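Local coordinates for suppressor of fused family protein (Neisseria gonorrhoeae, PDB 3K5J) that is of unknown function but resembles the N-terminal domain of human Sufu and probably takes part in protein binding, at residues 65-70 / 138-143; 116-121 / 158-163; 148-153 / 177-182. One frame throughout, in Å; residues are numbered along the deposited sequence. Where two conformers were deposited one is given.

The three contacts run outward from the middle of the chain in an overlapping series. Contact 1 pairs the parallel strands 65-71 and 135-143 about 2 Å from the chain's centre. Contact 2, whose centre is about 11 Å from that of contact 1, shares its sheet: strand 116-120 hydrogen-bonds to strand 135-143 and meets helix 156-166. Contact 3 is centred about 12 Å from contact 2 and 20 Å from contact 1, where residues 148-153 meet the C-terminal segment. Contacts 1 and 2 interleave along the sequence, as do 2 and 3, whereas contact 1 closes before contact 3 opens. Sheet, helices and chain end are thus tied together stepwise.

Contact 1 (65-70 / 138-143); sequences QEFFII and FWLLPI
Phe68 reaches across to Trp139 from the neighbouring strand, and its ring bridges backbone and side chain of the partner. From CB, a chi1 of 64° puts CG between the backbone N and the carbonyl carbon. CG and CD2 lie beside the carbonyl oxygen of Phe138, Phe68 CD2 at 3.3 Å from Phe138 O, and CE2 is also close to that carbonyl, near both its C and O. At the other ring edge, CD1 and CE1 approach the indole, with Phe68 CE1 3.6 Å from Trp139 CD1. At the tip, Phe68 CZ rests 3.6 Å from Trp139 CB. Trp139 CA stands over one face of the ring in a CH-pi contact. The planes of the Phe68 ring and the five-membered ring of Trp139 are 10° apart, yet so displaced that the rings barely overlap.

This is the parallel junction of a mixed sheet, in a chain related to the N-terminal domain of Sufu. Phe138 N gives its hydrogen to Glu66 O, Phe68 N to Phe138 O, and Leu140 N to Phe68 O. The second of these carbonyls also receives the CA-H of Phe67, at 3.2 Å from Phe67 CA to Phe138 O. Phe67 and Phe138 share the opposite face of the sheet from Phe68 and Trp139. There Phe67 CE1 comes to the edge of the Phe138 ring, and Leu140 CD1 packs 3.7 Å from Phe67 CB. Helix 77-91 reaches Ile69 and Leu140 through Leu82. Gln65 lays its CB, CG and CD beside Phe138 CE2, while its NE2 is bound by Phe96 O and Gln97 OE1. Past Phe68 a water takes over from direct pairing: it accepts from Ile70 N and Trp139 NE1 and lies 2.8 Å from Leu140 O, to which it probably donates.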
loop_
_atom_site.group_PDB
_atom_site.type_symbol
_atom_site.label_atom_id
_atom_site.label_comp_id
_atom_site.label_asym_id
_atom_site.label_seq_id
_atom_site.Cartn_x
_atom_site.Cartn_y
_atom_site.Cartn_z
ATOM N N GLN A 65 -2.132 11.844 1.648
ATOM C CA GLN A 65 -2.157 10.620 0.859
ATOM C C GLN A 65 -2.619 9.438 1.741
ATOM O O GLN A 65 -2.464 9.460 2.957
ATOM C CB GLN A 65 -0.818 10.304 0.172
ATOM C CG GLN A 65 0.371 10.342 1.145
ATOM C CD GLN A 65 1.286 11.521 0.971
ATOM O OE1 GLN A 65 0.904 12.527 0.371
ATOM N NE2 GLN A 65 2.487 11.426 1.540
ATOM N N GLU A 66 -3.173 8.464 1.041
ATOM C CA GLU A 66 -3.463 7.129 1.543
ATOM C C GLU A 66 -2.568 6.133 0.818
ATOM O O GLU A 66 -1.894 6.489 -0.162
ATOM C CB GLU A 66 -4.912 6.757 1.274
ATOM C CG GLU A 66 -5.953 7.662 1.897
ATOM C CD GLU A 66 -6.050 7.709 3.409
ATOM O OE1 GLU A 66 -5.400 6.881 4.089
ATOM O OE2 GLU A 66 -6.781 8.616 3.921
ATOM N N PHE A 67 -2.602 4.879 1.283
ATOM C CA PHE A 67 -1.727 3.830 0.774
ATOM C C PHE A 67 -2.548 2.570 0.476
ATOM O O PHE A 67 -3.542 2.282 1.159
ATOM C CB PHE A 67 -0.648 3.507 1.801
ATOM C CG PHE A 67 0.214 4.689 2.152
ATOM C CD1 PHE A 67 1.230 5.091 1.285
ATOM C CD2 PHE A 67 -0.069 5.484 3.233
ATOM C CE1 PHE A 67 1.981 6.199 1.571
ATOM C CE2 PHE A 67 0.678 6.632 3.487
ATOM C CZ PHE A 67 1.688 6.989 2.662
ATOM N N PHE A 68 -2.129 1.774 -0.507
ATOM C CA PHE A 68 -2.794 0.514 -0.766
ATOM C C PHE A 68 -1.820 -0.601 -1.098
ATOM O O PHE A 68 -0.719 -0.371 -1.617
ATOM C CB PHE A 68 -3.869 0.633 -1.879
ATOM C CG PHE A 68 -3.345 0.990 -3.212
ATOM C CD1 PHE A 68 -2.967 -0.027 -4.096
ATOM C CD2 PHE A 68 -3.259 2.292 -3.629
ATOM C CE1 PHE A 68 -2.455 0.282 -5.347
ATOM C CE2 PHE A 68 -2.770 2.587 -4.888
ATOM C CZ PHE A 68 -2.358 1.597 -5.750
ATOM N N ILE A 69 -2.274 -1.822 -0.823
ATOM C CA ILE A 69 -1.543 -3.078 -1.064
ATOM C C ILE A 69 -2.377 -3.913 -2.032
ATOM O O ILE A 69 -3.606 -4.077 -1.812
ATOM C CB ILE A 69 -1.326 -3.855 0.245
ATOM C CG1 ILE A 69 -0.488 -3.066 1.244
ATOM C CG2 ILE A 69 -0.715 -5.239 -0.032
ATOM C CD1 ILE A 69 -0.602 -3.493 2.711
ATOM N N ILE A 70 -1.715 -4.432 -3.064
ATOM C CA ILE A 70 -2.348 -5.359 -4.021
ATOM C C ILE A 70 -1.888 -6.767 -3.664
ATOM O O ILE A 70 -0.697 -7.054 -3.679
ATOM C CB ILE A 70 -2.046 -5.037 -5.515
ATOM C CG1 ILE A 70 -2.105 -3.533 -5.814
ATOM C CG2 ILE A 70 -2.941 -5.875 -6.434
ATOM C CD1 ILE A 70 -1.647 -3.182 -7.240
ATOM N N PHE A 138 -1.278 6.224 -3.003
ATOM C CA PHE A 138 0.015 5.650 -3.342
ATOM C C PHE A 138 0.043 4.144 -3.110
ATOM O O PHE A 138 -0.576 3.620 -2.192
ATOM C CB PHE A 138 1.175 6.322 -2.543
ATOM C CG PHE A 138 1.389 7.778 -2.834
ATOM C CD1 PHE A 138 0.981 8.367 -4.011
ATOM C CD2 PHE A 138 1.945 8.574 -1.865
ATOM C CE1 PHE A 138 1.235 9.704 -4.236
ATOM C CE2 PHE A 138 2.161 9.939 -2.085
ATOM C CZ PHE A 138 1.785 10.479 -3.278
ATOM N N TRP A 139 0.836 3.470 -3.939
ATOM C CA TRP A 139 0.987 2.017 -3.951
ATOM C C TRP A 139 2.159 1.576 -3.091
ATOM O O TRP A 139 3.286 2.061 -3.234
ATOM C CB TRP A 139 1.218 1.604 -5.398
ATOM C CG TRP A 139 1.412 0.190 -5.677
ATOM C CD1 TRP A 139 0.922 -0.859 -4.980
ATOM C CD2 TRP A 139 2.038 -0.355 -6.833
ATOM N NE1 TRP A 139 1.227 -2.041 -5.603
ATOM C CE2 TRP A 139 1.913 -1.758 -6.751
ATOM C CE3 TRP A 139 2.711 0.190 -7.923
ATOM C CZ2 TRP A 139 2.404 -2.607 -7.735
ATOM C CZ3 TRP A 139 3.220 -0.647 -8.886
ATOM C CH2 TRP A 139 3.059 -2.021 -8.790
ATOM N N LEU A 140 1.879 0.688 -2.149
ATOM C CA LEU A 140 2.900 -0.004 -1.373
ATOM C C LEU A 140 3.372 -1.250 -2.169
ATOM O O LEU A 140 2.758 -2.310 -2.101
ATOM C CB LEU A 140 2.330 -0.384 -0.017
ATOM C CG LEU A 140 1.983 0.763 0.926
ATOM C CD1 LEU A 140 1.232 0.292 2.144
ATOM C CD2 LEU A 140 3.205 1.587 1.277
ATOM N N LEU A 141 4.458 -1.081 -2.911
ATOM C CA LEU A 141 4.970 -2.113 -3.800
ATOM C C LEU A 141 5.995 -2.967 -3.028
ATOM O O LEU A 141 7.014 -2.431 -2.580
ATOM C CB LEU A 141 5.655 -1.441 -4.994
ATOM C CG LEU A 141 6.540 -2.317 -5.883
ATOM C CD1 LEU A 141 5.741 -3.509 -6.421
ATOM C CD2 LEU A 141 7.142 -1.461 -7.004
ATOM N N PRO A 142 5.748 -4.279 -2.844
ATOM C CA PRO A 142 6.780 -5.075 -2.146
ATOM C C PRO A 142 8.079 -5.164 -2.923
ATOM O O PRO A 142 8.064 -5.366 -4.146
ATOM C CB PRO A 142 6.134 -6.460 -2.000
ATOM C CG PRO A 142 4.699 -6.288 -2.334
ATOM C CD PRO A 142 4.582 -5.083 -3.224
ATOM N N ILE A 143 9.204 -4.982 -2.213
ATOM C CA ILE A 143 10.506 -5.106 -2.835
ATOM C C ILE A 143 11.355 -6.120 -2.070
ATOM O O ILE A 143 11.108 -6.390 -0.902
ATOM C CB ILE A 143 11.243 -3.738 -2.935
ATOM C CG1 ILE A 143 11.636 -3.167 -1.590
ATOM C CG2 ILE A 143 10.393 -2.698 -3.754
ATOM C CD1 ILE A 143 12.533 -1.884 -1.652
HETATM O O HOH W 1 1.087 -4.055 -3.489
#

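Contact 2 (116-121 / 158-163); sequences HFLISL and ELETKF. With SO4 (sulfate ion), chain E.
The Phe163 ring meets Leu118 obliquely at one corner, where Phe163 CE2 lies 4.1 Å from Leu118 CD2. One face of that ring carries the carbonyl oxygen of Leu159, one helical turn earlier, displaced toward the rim. The other flat group, the His116 imidazole, has a sulfate oxygen near its plane at the edge, to which NE2 makes a weak hydrogen bond; the ion, probably from the crystallisation liquor, is also bound by Arg148 and Asn103.

Leu118 is the apolar link to the helix. Its chi1 of 178° sets CG anti to the backbone N; Leu118 CD2 meets Phe163, Leu159 CD2 and the carboxylate of Glu160, whose OE2 is 4.0 Å away. Glu160, extended beyond CG, reaches toward the strand without bonding to it directly. Three waters close the gap instead, each donating to Glu160 OE2 at 2.8 Å. One also donates to Ile119 O, another accepts from Leu121 N, and the third donates to Ser120 OG in one of that residue's two conformers. Water donors converging on one oxygen would help to stabilise its negative charge.

The strand and helix axes stay 11.9 Å apart and cross at -99°; direct contact is made by side-chain ends, with waters linking Glu160 to backbone and Ser120. Phe163 also packs on Leu141 and Ile143, making this the layering of a helix across adjacent antiparallel strands of a mixed alpha/beta fold.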
loop_
_atom_site.group_PDB
_atom_site.type_symbol
_atom_site.label_atom_id
_atom_site.label_comp_id
_atom_site.label_asym_id
_atom_site.label_seq_id
_atom_site.Cartn_x
_atom_site.Cartn_y
_atom_site.Cartn_z
ATOM N N HIS A 116 9.804 -5.124 2.920
ATOM C CA HIS A 116 9.736 -3.694 2.668
ATOM C C HIS A 116 8.762 -3.396 1.549
ATOM O O HIS A 116 8.655 -4.164 0.604
ATOM C CB HIS A 116 11.107 -3.127 2.251
ATOM C CG HIS A 116 12.186 -3.328 3.258
ATOM N ND1 HIS A 116 12.892 -4.507 3.314
ATOM C CD2 HIS A 116 12.689 -2.516 4.229
ATOM C CE1 HIS A 116 13.791 -4.411 4.284
ATOM N NE2 HIS A 116 13.694 -3.218 4.852
ATOM N N PHE A 117 8.188 -2.205 1.607
ATOM C CA PHE A 117 7.477 -1.604 0.481
ATOM C C PHE A 117 8.246 -0.394 -0.013
ATOM O O PHE A 117 8.870 0.286 0.763
ATOM C CB PHE A 117 6.096 -1.084 0.915
ATOM C CG PHE A 117 5.129 -2.134 1.441
ATOM C CD1 PHE A 117 4.708 -3.206 0.644
ATOM C CD2 PHE A 117 4.528 -1.970 2.681
ATOM C CE1 PHE A 117 3.771 -4.098 1.094
ATOM C CE2 PHE A 117 3.601 -2.871 3.138
ATOM C CZ PHE A 117 3.221 -3.941 2.343
ATOM N N LEU A 118 8.145 -0.153 -1.300
ATOM C CA LEU A 118 8.516 1.114 -1.919
ATOM C C LEU A 118 7.253 1.912 -2.219
ATOM O O LEU A 118 6.361 1.423 -2.910
ATOM C CB LEU A 118 9.257 0.903 -3.221
ATOM C CG LEU A 118 9.678 2.145 -4.040
ATOM C CD1 LEU A 118 10.605 3.068 -3.221
ATOM C CD2 LEU A 118 10.249 1.782 -5.427
ATOM N N ILE A 119 7.155 3.102 -1.638
ATOM C CA ILE A 119 5.968 3.981 -1.826
ATOM C C ILE A 119 6.051 4.512 -3.257
ATOM O O ILE A 119 7.004 5.214 -3.620
ATOM C CB ILE A 119 5.895 5.114 -0.792
ATOM C CG1 ILE A 119 5.798 4.532 0.632
ATOM C CG2 ILE A 119 4.703 6.002 -1.123
ATOM C CD1 ILE A 119 5.877 5.513 1.757
ATOM N N SER A 120 5.078 4.119 -4.058
ATOM C CA SER A 120 5.070 4.330 -5.496
ATOM C C SER A 120 3.809 4.993 -6.030
ATOM O O SER A 120 2.753 4.930 -5.395
ATOM C CB SER A 120 5.245 2.984 -6.191
ATOM O OG SER A 120 6.416 2.309 -5.752
ATOM N N LEU A 121 3.915 5.593 -7.208
ATOM C CA LEU A 121 2.718 6.013 -7.911
ATOM C C LEU A 121 1.915 4.758 -8.291
ATOM O O LEU A 121 2.481 3.661 -8.410
ATOM C CB LEU A 121 3.067 6.824 -9.145
ATOM C CG LEU A 121 3.697 8.173 -8.900
ATOM C CD1 LEU A 121 4.207 8.815 -10.187
ATOM C CD2 LEU A 121 2.753 9.124 -8.100
ATOM N N GLU A 158 16.576 4.685 -10.556
ATOM C CA GLU A 158 17.336 3.551 -11.118
ATOM C C GLU A 158 16.623 2.225 -10.823
ATOM O O GLU A 158 16.528 1.332 -11.673
ATOM C CB GLU A 158 18.768 3.461 -10.603
ATOM C CG GLU A 158 19.764 4.514 -11.048
ATOM C CD GLU A 158 21.012 4.385 -10.171
ATOM O OE1 GLU A 158 21.620 3.290 -10.258
ATOM O OE2 GLU A 158 21.320 5.310 -9.356
ATOM N N LEU A 159 16.131 2.088 -9.606
ATOM C CA LEU A 159 15.400 0.840 -9.253
ATOM C C LEU A 159 14.112 0.700 -10.074
ATOM O O LEU A 159 13.816 -0.377 -10.604
ATOM C CB LEU A 159 15.092 0.735 -7.751
ATOM C CG LEU A 159 14.420 -0.597 -7.315
ATOM C CD1 LEU A 159 15.336 -1.813 -7.641
ATOM C CD2 LEU A 159 14.070 -0.516 -5.835
ATOM N N GLU A 160 13.371 1.794 -10.229
ATOM C CA GLU A 160 12.139 1.730 -10.991
ATOM C C GLU A 160 12.421 1.381 -12.462
ATOM O O GLU A 160 11.675 0.608 -13.093
ATOM C CB GLU A 160 11.337 3.021 -10.804
ATOM C CG GLU A 160 10.701 3.075 -9.405
ATOM C CD GLU A 160 9.862 4.315 -9.124
ATOM O OE1 GLU A 160 10.087 5.332 -9.813
ATOM O OE2 GLU A 160 8.955 4.269 -8.225
ATOM N N THR A 161 13.564 1.823 -12.988
ATOM C CA THR A 161 13.961 1.371 -14.325
ATOM C C THR A 161 14.156 -0.133 -14.390
ATOM O O THR A 161 13.661 -0.788 -15.322
ATOM C CB THR A 161 15.233 2.093 -14.744
ATOM O OG1 THR A 161 14.918 3.484 -14.884
ATOM C CG2 THR A 161 15.767 1.522 -16.054
ATOM N N LYS A 162 14.850 -0.682 -13.399
ATOM C CA LYS A 162 15.069 -2.123 -13.301
ATOM C C LYS A 162 13.718 -2.842 -13.218
ATOM O O LYS A 162 13.536 -3.892 -13.859
ATOM C CB LYS A 162 15.974 -2.483 -12.109
ATOM C CG LYS A 162 17.480 -2.095 -12.224
ATOM N N PHE A 163 12.758 -2.269 -12.494
ATOM C CA PHE A 163 11.420 -2.872 -12.392
ATOM C C PHE A 163 10.679 -2.930 -13.714
ATOM O O PHE A 163 10.135 -3.970 -14.084
ATOM C CB PHE A 163 10.538 -2.108 -11.398
ATOM C CG PHE A 163 10.904 -2.295 -9.949
ATOM C CD1 PHE A 163 11.740 -3.323 -9.505
ATOM C CD2 PHE A 163 10.388 -1.426 -8.985
ATOM C CE1 PHE A 163 12.025 -3.487 -8.194
ATOM C CE2 PHE A 163 10.673 -1.651 -7.655
ATOM C CZ PHE A 163 11.517 -2.657 -7.285
HETATM S S SO4 E . 15.192 0.157 7.252
HETATM O O1 SO4 E . 16.417 -0.641 7.446
HETATM O O2 SO4 E . 15.664 1.521 7.083
HETATM O O3 SO4 E . 14.513 -0.342 6.014
HETATM O O4 SO4 E . 14.373 0.091 8.478
HETATM O O HOH W 2 8.851 5.477 -5.666
HETATM O O HOH W 3 7.683 1.780 -8.220
HETATM O O HOH W 4 6.656 5.940 -8.398
#

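Contact 3 (148-153 / 177-182); sequences RLFLNT and STVWQA. With SO4 (sulfate ion), chain E; SO4 (sulfate ion), chain D.
Val179 lays its CG1 methyl over the centre of the Phe150 ring, 3.8 Å from the ring centroid and 10° off the normal, a well-aligned CH-pi contact. The second methyl, Val179 CG2, takes a different seat, 3.8 Å from Phe150 CB, so the valine straddles the root and the face of the phenylalanine. Phe150 CG stands anti to the backbone N (chi1 176°); the same ring also stacks with His154.

Gln181 approaches 148-153 from the same segment. Its extended chain brings Gln181 OE1 to 3.7 Å from Leu149 CG; OE1 also lies 3.7 Å from Phe150 N, without a hydrogen bond. NE2 comes 3.6 Å from Thr153 OG1, in the type I turn that runs from Phe150 to Thr153. There a water mediates: it accepts from Gln181 NE2, donates to Leu149 O at 2.7 Å, and lies 2.9 Å from Thr153 OG1.

Arg148, whose CB points away from 177-182, binds in the conformer given the same sulfate as His116 through NE and NH2, while NH1 donates to Asn152 OD1 from above the carbonyl plane. Elsewhere on helix 145-150, Glu147 OE2 is hydrogen-bonded to Thr178 OG1.

No direct hydrogen bond joins 148-153 to 177-182. Their association rests on the methyl-on-ring contact and the packing of Gln181 against Leu149, Phe150 and Thr153, with a shared water as the polar link.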
loop_
_atom_site.group_PDB
_atom_site.type_symbol
_atom_site.label_atom_id
_atom_site.label_comp_id
_atom_site.label_asym_id
_atom_site.label_seq_id
_atom_site.Cartn_x
_atom_site.Cartn_y
_atom_site.Cartn_z
ATOM N N ARG A 148 16.011 -3.448 -1.459
ATOM C CA ARG A 148 16.038 -2.442 -0.406
ATOM C C ARG A 148 17.464 -1.964 -0.179
ATOM O O ARG A 148 17.735 -0.764 -0.081
ATOM C CB ARG A 148 15.451 -2.993 0.890
ATOM C CG ARG A 148 15.780 -2.197 2.149
ATOM C CD ARG A 148 15.194 -0.794 2.118
ATOM N NE ARG A 148 15.601 -0.067 3.317
ATOM C CZ ARG A 148 16.575 0.828 3.344
ATOM N NH1 ARG A 148 17.219 1.116 2.227
ATOM N NH2 ARG A 148 16.897 1.435 4.493
ATOM N N LEU A 149 18.378 -2.926 -0.071
ATOM C CA LEU A 149 19.797 -2.568 0.153
ATOM C C LEU A 149 20.348 -1.716 -0.987
ATOM O O LEU A 149 21.093 -0.724 -0.752
ATOM C CB LEU A 149 20.640 -3.830 0.369
ATOM C CG LEU A 149 22.134 -3.538 0.583
ATOM C CD1 LEU A 149 22.346 -2.753 1.859
ATOM C CD2 LEU A 149 22.891 -4.861 0.595
ATOM N N PHE A 150 20.026 -2.075 -2.217
ATOM C CA PHE A 150 20.396 -1.337 -3.395
ATOM C C PHE A 150 20.054 0.136 -3.260
ATOM O O PHE A 150 20.811 0.956 -3.697
ATOM C CB PHE A 150 19.728 -2.001 -4.623
ATOM C CG PHE A 150 19.930 -1.321 -5.933
ATOM C CD1 PHE A 150 19.027 -0.408 -6.382
ATOM C CD2 PHE A 150 20.955 -1.690 -6.779
ATOM C CE1 PHE A 150 19.169 0.193 -7.592
ATOM C CE2 PHE A 150 21.087 -1.083 -7.984
ATOM C CZ PHE A 150 20.182 -0.155 -8.386
ATOM N N LEU A 151 18.943 0.471 -2.625
ATOM C CA LEU A 151 18.490 1.859 -2.517
ATOM C C LEU A 151 19.332 2.716 -1.585
ATOM O O LEU A 151 19.234 3.947 -1.599
ATOM C CB LEU A 151 17.005 1.904 -2.133
ATOM C CG LEU A 151 16.028 1.488 -3.236
ATOM C CD1 LEU A 151 14.617 1.353 -2.683
ATOM C CD2 LEU A 151 16.065 2.504 -4.394
ATOM N N ASN A 152 20.209 2.081 -0.837
ATOM C CA ASN A 152 21.182 2.844 -0.050
ATOM C C ASN A 152 22.226 3.549 -0.876
ATOM O O ASN A 152 22.795 4.546 -0.408
ATOM C CB ASN A 152 21.869 1.922 0.948
ATOM C CG ASN A 152 20.954 1.546 2.069
ATOM O OD1 ASN A 152 19.966 2.237 2.306
ATOM N ND2 ASN A 152 21.263 0.465 2.778
ATOM N N THR A 153 22.520 3.041 -2.059
ATOM C CA THR A 153 23.587 3.641 -2.898
ATOM C C THR A 153 23.167 3.880 -4.343
ATOM O O THR A 153 24.002 4.102 -5.238
ATOM C CB THR A 153 24.844 2.753 -2.894
ATOM O OG1 THR A 153 24.550 1.485 -3.515
ATOM C CG2 THR A 153 25.327 2.551 -1.460
ATOM N N SER A 177 14.625 -11.138 -7.557
ATOM C CA SER A 177 15.178 -9.781 -7.469
ATOM C C SER A 177 15.601 -9.264 -8.822
ATOM O O SER A 177 16.011 -10.042 -9.694
ATOM C CB SER A 177 16.394 -9.721 -6.571
ATOM O OG SER A 177 16.010 -9.794 -5.229
ATOM N N THR A 178 15.551 -7.939 -8.982
ATOM C CA THR A 178 15.984 -7.246 -10.196
ATOM C C THR A 178 17.393 -6.675 -10.095
ATOM O O THR A 178 17.882 -6.080 -11.060
ATOM C CB THR A 178 15.038 -6.100 -10.529
ATOM O OG1 THR A 178 15.054 -5.096 -9.485
ATOM C CG2 THR A 178 13.669 -6.633 -10.808
ATOM N N VAL A 179 18.012 -6.827 -8.950
ATOM C CA VAL A 179 19.343 -6.269 -8.737
ATOM C C VAL A 179 20.185 -7.300 -8.000
ATOM O O VAL A 179 19.675 -8.234 -7.371
ATOM C CB VAL A 179 19.301 -4.948 -7.937
ATOM C CG1 VAL A 179 18.461 -3.857 -8.639
ATOM C CG2 VAL A 179 18.880 -5.224 -6.527
ATOM N N TRP A 180 21.498 -7.159 -8.152
ATOM C CA TRP A 180 22.468 -8.024 -7.499
ATOM C C TRP A 180 23.640 -7.154 -7.070
ATOM O O TRP A 180 24.088 -6.300 -7.854
ATOM C CB TRP A 180 22.990 -9.138 -8.442
ATOM C CG TRP A 180 24.078 -9.910 -7.770
ATOM C CD1 TRP A 180 23.930 -10.916 -6.816
ATOM C CD2 TRP A 180 25.475 -9.668 -7.897
ATOM N NE1 TRP A 180 25.176 -11.299 -6.372
ATOM C CE2 TRP A 180 26.133 -10.554 -7.017
ATOM C CE3 TRP A 180 26.232 -8.759 -8.642
ATOM C CZ2 TRP A 180 27.523 -10.577 -6.890
ATOM C CZ3 TRP A 180 27.632 -8.796 -8.530
ATOM C CH2 TRP A 180 28.252 -9.702 -7.664
ATOM N N GLN A 181 24.115 -7.320 -5.858
ATOM C CA GLN A 181 25.343 -6.574 -5.467
ATOM C C GLN A 181 26.425 -7.506 -4.941
ATOM O O GLN A 181 26.123 -8.459 -4.234
ATOM C CB GLN A 181 25.022 -5.486 -4.429
ATOM C CG GLN A 181 24.191 -4.325 -4.998
ATOM C CD GLN A 181 23.915 -3.224 -3.961
ATOM O OE1 GLN A 181 23.342 -3.481 -2.904
ATOM N NE2 GLN A 181 24.346 -2.003 -4.264
ATOM N N ALA A 182 27.689 -7.176 -5.266
ATOM C CA ALA A 182 28.876 -7.989 -4.901
ATOM C C ALA A 182 29.133 -8.039 -3.393
ATOM O O ALA A 182 28.513 -7.263 -2.628
HETATM S S SO4 E . 15.192 0.157 7.252
HETATM O O1 SO4 E . 16.417 -0.641 7.446
HETATM O O2 SO4 E . 15.664 1.521 7.083
HETATM O O3 SO4 E . 14.513 -0.342 6.014
HETATM O O4 SO4 E . 14.373 0.091 8.478
HETATM S S SO4 D . 16.759 -11.731 -2.494
HETATM O O1 SO4 D . 18.091 -12.269 -2.362
HETATM O O2 SO4 D . 16.742 -10.350 -2.179
HETATM O O3 SO4 D . 16.426 -11.920 -3.930
HETATM O O4 SO4 D . 15.783 -12.501 -1.686
HETATM O O HOH W 5 23.627 -0.445 -1.577
#